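Local coordinates for ribosomal-protein-alanine acetyltransferase (Escherichia coli O157:H7, PDB 5ISV) that probably transfers the acetyl group of acetyl-CoA to the N-terminal alanine of ribosomal protein bS18, as a GNAT-fold enzyme of the RimI subfamily, at residues L84-I89 and E116-N121; A110-Y115 and D138-A143. All coordinates share one frame; numbering follows the deposited sequence.

Contact 1. Residues L84-I89 and E116-N121; sequences LLEHLI and ESLGFN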
loop_
_atom_site.group_PDB
_atom_site.type_symbol
_atom_site.label_atom_id
_atom_site.label_comp_id
_atom_site.label_asym_id
_atom_site.label_seq_id
_atom_site.Cartn_x
_atom_site.Cartn_y
_atom_site.Cartn_z
ATOM N N LEU A 84 -6.986 6.303 0.683
ATOM C CA LEU A 84 -5.973 5.857 1.595
ATOM C C LEU A 84 -4.549 6.002 0.950
ATOM O O LEU A 84 -3.623 6.524 1.583
ATOM C CB LEU A 84 -6.300 4.431 1.974
ATOM C CG LEU A 84 -5.494 3.828 3.097
ATOM C CD1 LEU A 84 -5.493 4.658 4.363
ATOM C CD2 LEU A 84 -6.004 2.414 3.401
ATOM N N LEU A 85 -4.435 5.671 -0.328
ATOM C CA LEU A 85 -3.182 5.843 -1.055
ATOM C C LEU A 85 -2.793 7.295 -1.184
ATOM O O LEU A 85 -1.664 7.655 -0.972
ATOM C CB LEU A 85 -3.309 5.222 -2.413
ATOM C CG LEU A 85 -3.245 3.709 -2.366
ATOM C CD1 LEU A 85 -3.868 3.182 -3.652
ATOM C CD2 LEU A 85 -1.814 3.149 -2.155
ATOM N N GLU A 86 -3.753 8.165 -1.503
ATOM C CA GLU A 86 -3.485 9.585 -1.578
ATOM C C GLU A 86 -2.973 10.174 -0.247
ATOM O O GLU A 86 -2.032 10.989 -0.230
ATOM C CB GLU A 86 -4.743 10.324 -2.141
ATOM C CG GLU A 86 -5.007 9.988 -3.638
ATOM C CD GLU A 86 -6.368 10.398 -4.243
ATOM O OE1 GLU A 86 -7.351 10.637 -3.498
ATOM O OE2 GLU A 86 -6.470 10.450 -5.505
ATOM N N HIS A 87 -3.577 9.718 0.852
ATOM C CA HIS A 87 -3.162 10.113 2.192
ATOM C C HIS A 87 -1.691 9.685 2.423
ATOM O O HIS A 87 -0.860 10.488 2.878
ATOM C CB HIS A 87 -4.103 9.505 3.261
ATOM C CG HIS A 87 -3.779 9.961 4.634
ATOM N ND1 HIS A 87 -4.332 11.096 5.187
ATOM C CD2 HIS A 87 -2.935 9.457 5.566
ATOM C CE1 HIS A 87 -3.836 11.277 6.399
ATOM N NE2 HIS A 87 -2.997 10.289 6.657
ATOM N N LEU A 88 -1.409 8.396 2.180
ATOM C CA LEU A 88 -0.039 7.861 2.300
ATOM C C LEU A 88 0.965 8.663 1.483
ATOM O O LEU A 88 1.977 9.102 2.013
ATOM C CB LEU A 88 -0.060 6.391 1.915
ATOM C CG LEU A 88 1.323 5.739 1.784
ATOM C CD1 LEU A 88 2.030 5.757 3.144
ATOM C CD2 LEU A 88 1.150 4.334 1.253
ATOM N N ILE A 89 0.642 8.878 0.229
ATOM C CA ILE A 89 1.505 9.629 -0.681
ATOM C C ILE A 89 1.770 11.040 -0.150
ATOM O O ILE A 89 2.922 11.502 -0.109
ATOM C CB ILE A 89 0.982 9.627 -2.112
ATOM C CG1 ILE A 89 0.993 8.189 -2.691
ATOM C CG2 ILE A 89 1.735 10.649 -2.984
ATOM C CD1 ILE A 89 0.170 7.916 -3.932
ATOM N N GLU A 116 -1.488 3.442 -12.152
ATOM C CA GLU A 116 -0.920 4.262 -13.228
ATOM C C GLU A 116 -1.512 5.664 -13.152
ATOM O O GLU A 116 -0.813 6.655 -13.351
ATOM C CB GLU A 116 -1.237 3.707 -14.573
ATOM C CG GLU A 116 -0.691 2.369 -14.946
ATOM C CD GLU A 116 -1.335 1.863 -16.241
ATOM O OE1 GLU A 116 -2.458 2.349 -16.682
ATOM O OE2 GLU A 116 -0.705 0.981 -16.829
ATOM N N SER A 117 -2.812 5.758 -12.872
ATOM C CA SER A 117 -3.478 7.082 -12.798
ATOM C C SER A 117 -2.958 7.938 -11.633
ATOM O O SER A 117 -3.085 9.175 -11.652
ATOM C CB SER A 117 -4.994 6.912 -12.733
ATOM O OG SER A 117 -5.421 6.615 -11.417
ATOM N N LEU A 118 -2.390 7.291 -10.602
ATOM C CA LEU A 118 -1.742 7.994 -9.514
ATOM C C LEU A 118 -0.288 8.376 -9.759
ATOM O O LEU A 118 0.325 9.009 -8.903
ATOM C CB LEU A 118 -1.843 7.186 -8.217
ATOM C CG LEU A 118 -3.236 6.933 -7.662
ATOM C CD1 LEU A 118 -3.203 5.966 -6.495
ATOM C CD2 LEU A 118 -3.888 8.238 -7.234
ATOM N N GLY A 119 0.251 7.966 -10.895
ATOM C CA GLY A 119 1.626 8.312 -11.294
ATOM C C GLY A 119 2.600 7.168 -11.228
ATOM O O GLY A 119 3.799 7.374 -11.526
ATOM N N PHE A 120 2.160 5.968 -10.836
ATOM C CA PHE A 120 3.109 4.815 -10.765
ATOM C C PHE A 120 3.535 4.364 -12.176
ATOM O O PHE A 120 2.722 4.371 -13.087
ATOM C CB PHE A 120 2.484 3.620 -10.044
ATOM C CG PHE A 120 2.415 3.746 -8.535
ATOM C CD1 PHE A 120 1.359 4.424 -7.905
ATOM C CD2 PHE A 120 3.371 3.123 -7.720
ATOM C CE1 PHE A 120 1.315 4.490 -6.533
ATOM C CE2 PHE A 120 3.302 3.205 -6.354
ATOM C CZ PHE A 120 2.271 3.868 -5.748
ATOM N N ASN A 121 4.799 3.944 -12.306
ATOM C CA ASN A 121 5.359 3.416 -13.554
ATOM C C ASN A 121 5.761 1.978 -13.263
ATOM O O ASN A 121 6.264 1.711 -12.190
ATOM C CB ASN A 121 6.630 4.172 -13.937
ATOM C CG ASN A 121 6.459 5.679 -13.900
ATOM O OD1 ASN A 121 5.733 6.240 -14.711
ATOM N ND2 ASN A 121 7.102 6.341 -12.933
#

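Contact 2. Residues A110-Y115 and D138-A143; sequences AAIALY and DAIIMA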
loop_
_atom_site.group_PDB
_atom_site.type_symbol
_atom_site.label_atom_id
_atom_site.label_comp_id
_atom_site.label_asym_id
_atom_site.label_seq_id
_atom_site.Cartn_x
_atom_site.Cartn_y
_atom_site.Cartn_z
ATOM N N ALA A 110 -7.317 -3.914 -13.095
ATOM C CA ALA A 110 -7.991 -2.768 -12.490
ATOM C C ALA A 110 -7.109 -2.007 -11.470
ATOM O O ALA A 110 -7.079 -0.775 -11.493
ATOM C CB ALA A 110 -9.300 -3.240 -11.859
ATOM N N ALA A 111 -6.418 -2.724 -10.573
ATOM C CA ALA A 111 -5.541 -2.080 -9.624
ATOM C C ALA A 111 -4.366 -1.436 -10.373
ATOM O O ALA A 111 -4.006 -0.324 -10.071
ATOM C CB ALA A 111 -5.035 -3.036 -8.542
ATOM N N ILE A 112 -3.817 -2.122 -11.383
ATOM C CA ILE A 112 -2.691 -1.555 -12.179
ATOM C C ILE A 112 -3.103 -0.215 -12.828
ATOM O O ILE A 112 -2.396 0.782 -12.744
ATOM C CB ILE A 112 -2.119 -2.598 -13.207
ATOM C CG1 ILE A 112 -1.486 -3.768 -12.453
ATOM C CG2 ILE A 112 -1.174 -1.933 -14.221
ATOM C CD1 ILE A 112 -1.207 -4.993 -13.305
ATOM N N ALA A 113 -4.268 -0.198 -13.461
ATOM C CA ALA A 113 -4.808 1.006 -14.088
ATOM C C ALA A 113 -4.936 2.160 -13.058
ATOM O O ALA A 113 -4.511 3.279 -13.315
ATOM C CB ALA A 113 -6.146 0.661 -14.695
ATOM N N LEU A 114 -5.482 1.861 -11.879
ATOM C CA LEU A 114 -5.592 2.844 -10.804
ATOM C C LEU A 114 -4.210 3.392 -10.407
ATOM O O LEU A 114 -4.021 4.605 -10.286
ATOM C CB LEU A 114 -6.299 2.227 -9.589
ATOM C CG LEU A 114 -6.690 3.097 -8.399
ATOM C CD1 LEU A 114 -7.870 2.483 -7.636
ATOM C CD2 LEU A 114 -5.588 3.394 -7.419
ATOM N N TYR A 115 -3.230 2.491 -10.195
ATOM C CA TYR A 115 -1.894 2.917 -9.802
ATOM C C TYR A 115 -1.277 3.796 -10.886
ATOM O O TYR A 115 -0.640 4.815 -10.569
ATOM C CB TYR A 115 -1.004 1.708 -9.415
ATOM C CG TYR A 115 -1.445 1.027 -8.101
ATOM C CD1 TYR A 115 -1.836 1.744 -7.006
ATOM C CD2 TYR A 115 -1.442 -0.376 -7.973
ATOM C CE1 TYR A 115 -2.203 1.108 -5.847
ATOM C CE2 TYR A 115 -1.805 -1.016 -6.808
ATOM C CZ TYR A 115 -2.211 -0.260 -5.738
ATOM O OH TYR A 115 -2.652 -0.776 -4.531
ATOM N N ASP A 138 2.896 -13.572 -12.878
ATOM C CA ASP A 138 3.918 -12.570 -12.714
ATOM C C ASP A 138 3.526 -11.551 -11.651
ATOM O O ASP A 138 2.321 -11.283 -11.388
ATOM C CB ASP A 138 4.179 -11.839 -14.025
ATOM C CG ASP A 138 4.731 -12.741 -15.153
ATOM O OD1 ASP A 138 5.066 -13.936 -14.954
ATOM O OD2 ASP A 138 4.777 -12.223 -16.283
ATOM N N ALA A 139 4.539 -10.975 -11.041
ATOM C CA ALA A 139 4.448 -9.770 -10.228
ATOM C C ALA A 139 4.913 -8.592 -11.053
ATOM O O ALA A 139 5.850 -8.704 -11.844
ATOM C CB ALA A 139 5.323 -9.904 -9.004
ATOM N N ILE A 140 4.213 -7.467 -10.936
ATOM C CA ILE A 140 4.646 -6.223 -11.551
ATOM C C ILE A 140 5.127 -5.377 -10.413
ATOM O O ILE A 140 4.357 -5.140 -9.456
ATOM C CB ILE A 140 3.499 -5.466 -12.284
ATOM C CG1 ILE A 140 2.739 -6.382 -13.246
ATOM C CG2 ILE A 140 4.048 -4.241 -12.993
ATOM C CD1 ILE A 140 3.574 -7.009 -14.326
ATOM N N ILE A 141 6.340 -4.887 -10.472
ATOM C CA ILE A 141 6.896 -3.963 -9.500
ATOM C C ILE A 141 6.657 -2.585 -10.084
ATOM O O ILE A 141 7.035 -2.296 -11.215
ATOM C CB ILE A 141 8.408 -4.190 -9.259
ATOM C CG1 ILE A 141 8.621 -5.519 -8.554
ATOM C CG2 ILE A 141 8.967 -3.122 -8.337
ATOM C CD1 ILE A 141 7.839 -6.696 -9.052
ATOM N N MET A 142 5.985 -1.739 -9.311
ATOM C CA MET A 142 5.725 -0.361 -9.715
ATOM C C MET A 142 6.383 0.637 -8.770
ATOM O O MET A 142 6.485 0.393 -7.547
ATOM C CB MET A 142 4.207 -0.119 -9.828
ATOM C CG MET A 142 3.465 -1.198 -10.606
ATOM S SD MET A 142 1.743 -0.792 -10.928
ATOM C CE MET A 142 1.946 0.375 -12.246
ATOM N N ALA A 143 6.770 1.778 -9.335
ATOM C CA ALA A 143 7.418 2.860 -8.575
ATOM C C ALA A 143 6.744 4.220 -8.839
ATOM O O ALA A 143 6.418 4.551 -9.965
ATOM C CB ALA A 143 8.913 2.931 -8.941
#

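Contact 1. Residues L84-I89 and E116-N121
Leu85 and Leu118 each carry CG beside the backbone N and anti to the carbonyl carbon (chi1 -75° and -63°), which points their methyl branches at each other between helix 80-94 and the end of helix 109-117, two helices on the same face of the GNAT sheet. The two side chains cross at about a right angle, CD1 of Leu85 lying 4.0 Å from CD1 of Leu118. The other branch of Leu118 turns to Glu86, whose CG comes within 4.2 Å of Leu118 CD2. Beyond CG the glutamate chain runs extended and carries its carboxylate along the same methyl, OE2 lying 3.8 Å from Leu118 CD2. This apolar partner offers the carboxylate no hydrogen bond, and the glutamate is exposed. No hydrogen bond links the segments. Helix 109-117 closes in a Schellman motif at Gly119, which has positive phi (108°) and whose N bonds to Glu116 O at 3.0 Å. The second bond of the motif probably runs from Phe120 N to Tyr115 O, also 3.0 Å. Past this turn the Phe120 ring packs on Leu100 and Leu102 of strand 99-105 and on Met142 and Leu144 of strand 136-145. One helical turn beyond Leu85, Ile89 approaches the same ring obliquely, its CD1 standing 4.5 Å from Phe120 CE1.

Contact 2. Residues A110-Y115 and D138-A143
Helix 110-115 runs nearly parallel to strand 138-143, their axes 10.8 Å apart at closest approach and inclined by 17°. Ile112, Tyr115, Ile140 and Met142 fill the gap between them, alternate residues of the strand facing the helix. Ile112 reaches out with its longer branch, and its CD1 meets Ile140 CG1 at 4.2 Å, the two side chains crossing at about a right angle. Its shorter branch serves a second neighbour: CG2 lies 4.4 Å from Met142 CE. The methionine chain bends at its last torsion (chi3 76°), which turns this methyl toward Ile112 while the sulfur stays beside Tyr115. There Met142 SD is 4.0 Å from Tyr115 CB. The same sulfur lies 5.5 Å from the centroid of the Tyr115 ring and 68° off its normal, an oblique Met-aromatic contact. The phenol ring also packs on Leu102 of strand 99-105 and meets Phe120. No hydrogen bond crosses between the segments, and three of the four residues are buried. Packing of this helix on the sheet belongs to the C-terminal half of the GNAT fold, and it includes Tyr115, the predicted proton donor of the acetyl-transfer site.

In the fold
The two contacts share helix 109-117, and their centres are 11 Å apart. Along the chain their segments alternate: 84-89, 110-115, 116-121, 138-143. Contact 1 sets the helix and the turn after it against helix 80-94; contact 2 lays the same helix on strand 136-145, which sits between strands 99-105 and 121-129 in the mixed sheet. They meet directly, since Asn121 O probably accepts a hydrogen bond from Ala143 N at 2.9 Å, joining the start of strand 121-129 to strand 136-145. Leu85 CD1 also packs 3.4 Å from Tyr115 CE1, so contact 2 contains the predicted proton donor and contact 1 borders it, near the predicted acetyl-CoA-binding residue Ile69.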